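PDB 6WT2: putative NAD(P)H-flavin oxidoreductase from Neisseria meningitidis serogroup A / serotype 4A, which binds FMN and probably uses NAD(P)H to reduce nitro compounds such as chloramphenicol, as expected of an NfsB-like nitroreductase. Local coordinates for residues E64-I69 and D81-L86. Numbering follows the deposited sequence. Where two conformers were deposited one is given.
Sequences EIRQAI and DTASHL
R66 spans the gap between helix 63-69 and the turn leading into strand 85-92, its side chain extended from CG to NE so that the guanidinium arrives end-on at the backbone. NH1 donates to A83 O at 2.9 Å along an almost straight line (177°), and this oxygen lies in the guanidinium plane. NH2 gives a longer, more bent bond to S84 O (3.1 Å, 142°). Both donors stand above the planes of their carbonyls, off the lone pairs. Arginine suits this buried place because its planar array of N-H groups can satisfy several carbonyls at once: NE bonds to V60 O and NH2 also to Q61 OE1, which fixes the rotation of the group. S84 turns the other way, its OG 2.8 Å from H85 ND1 at the edge of the imidazole; with F202 opposite, S84 and H85 form a classic beta bulge.

Away from the guanidinium, on the helix side, the packing is apolar: I69 CD1 meets L86 CD2 tip to tip at 4.0 Å, branched side chains that fill the interior beside L80. The exposed side is looser. There Q67 and D81 cross at about a right angle, and D81 OD1 forms a salt bridge with K70, a charged group suited to the surface.

The contact thus ties helix 63-69 to the start of strand 85-92, an inner strand of the antiparallel sheet between 55-59 and 194-203, while helix 175-185 packs against I65, A68 and I69.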
# COMPACT_ATOMS: atom_id res chain seq x y z
N GLU A 64 28.30 4.94 -4.49
CA GLU A 64 28.83 5.43 -3.22
C GLU A 64 27.75 5.44 -2.15
O GLU A 64 28.00 5.10 -0.99
CB GLU A 64 29.41 6.85 -3.37
CG GLU A 64 30.00 7.37 -2.04
CD GLU A 64 30.27 8.88 -2.03
OE1 GLU A 64 29.73 9.61 -2.90
OE2 GLU A 64 31.04 9.34 -1.16
N ILE A 65 26.54 5.84 -2.53
CA ILE A 65 25.45 5.84 -1.57
C ILE A 65 25.04 4.42 -1.25
O ILE A 65 24.86 4.06 -0.08
CB ILE A 65 24.27 6.67 -2.11
CG1 ILE A 65 24.71 8.11 -2.35
CG2 ILE A 65 23.10 6.64 -1.12
CD1 ILE A 65 23.55 8.99 -2.84
N ARG A 66 24.95 3.56 -2.26
CA ARG A 66 24.58 2.17 -2.00
C ARG A 66 25.56 1.51 -1.04
O ARG A 66 25.16 0.79 -0.12
CB ARG A 66 24.52 1.38 -3.31
CG ARG A 66 23.34 1.73 -4.19
CD ARG A 66 23.25 0.75 -5.34
NE ARG A 66 22.21 1.12 -6.29
CZ ARG A 66 21.77 0.30 -7.24
NH1 ARG A 66 22.27 -0.93 -7.33
NH2 ARG A 66 20.82 0.70 -8.08
N GLN A 67 26.86 1.75 -1.23
CA GLN A 67 27.85 1.17 -0.32
C GLN A 67 27.75 1.77 1.07
O GLN A 67 28.02 1.09 2.06
CB GLN A 67 29.25 1.36 -0.89
CG GLN A 67 29.50 0.54 -2.13
CD GLN A 67 29.68 -0.93 -1.82
OE1 GLN A 67 29.24 -1.79 -2.59
NE2 GLN A 67 30.34 -1.23 -0.71
N ALA A 68 27.33 3.04 1.16
CA ALA A 68 27.21 3.69 2.47
C ALA A 68 26.07 3.11 3.30
O ALA A 68 26.16 3.10 4.53
CB ALA A 68 27.02 5.19 2.29
N ILE A 69 25.00 2.64 2.65
CA ILE A 69 23.86 2.12 3.40
C ILE A 69 23.94 0.61 3.59
O ILE A 69 23.24 0.06 4.45
CB ILE A 69 22.53 2.50 2.72
CG1 ILE A 69 22.44 1.93 1.30
CG2 ILE A 69 22.35 4.02 2.71
CD1 ILE A 69 21.18 2.31 0.56
N ASP A 81 24.54 -4.62 -4.46
CA ASP A 81 25.59 -4.82 -5.45
C ASP A 81 25.06 -5.19 -6.83
O ASP A 81 25.75 -4.95 -7.83
CB ASP A 81 26.56 -5.91 -4.99
CG ASP A 81 27.22 -5.57 -3.67
OD1 ASP A 81 27.50 -4.37 -3.44
OD2 ASP A 81 27.47 -6.49 -2.86
N THR A 82 23.86 -5.74 -6.93
CA THR A 82 23.43 -6.34 -8.18
C THR A 82 22.17 -5.74 -8.78
O THR A 82 21.93 -5.94 -9.98
CB THR A 82 23.20 -7.86 -8.01
OG1 THR A 82 22.10 -8.10 -7.11
CG2 THR A 82 24.48 -8.54 -7.46
N ALA A 83 21.35 -5.04 -8.00
CA ALA A 83 20.10 -4.51 -8.52
C ALA A 83 20.36 -3.42 -9.55
O ALA A 83 21.30 -2.63 -9.43
CB ALA A 83 19.22 -3.95 -7.39
N SER A 84 19.50 -3.38 -10.58
CA SER A 84 19.54 -2.28 -11.54
C SER A 84 19.21 -0.96 -10.86
O SER A 84 19.96 0.02 -10.96
CB SER A 84 18.58 -2.56 -12.69
OG SER A 84 18.52 -1.45 -13.56
N HIS A 85 18.07 -0.91 -10.17
CA HIS A 85 17.58 0.31 -9.55
C HIS A 85 17.19 0.04 -8.11
O HIS A 85 16.79 -1.07 -7.74
CB HIS A 85 16.37 0.88 -10.32
CG HIS A 85 16.73 1.54 -11.61
ND1 HIS A 85 17.19 0.84 -12.70
CD2 HIS A 85 16.66 2.84 -12.00
CE1 HIS A 85 17.41 1.68 -13.71
NE2 HIS A 85 17.08 2.89 -13.31
N LEU A 86 17.31 1.09 -7.29
CA LEU A 86 16.84 1.11 -5.91
C LEU A 86 16.02 2.38 -5.70
O LEU A 86 16.46 3.47 -6.08
CB LEU A 86 18.01 1.07 -4.93
CG LEU A 86 17.73 1.38 -3.46
CD1 LEU A 86 16.84 0.33 -2.82
CD2 LEU A 86 19.06 1.50 -2.71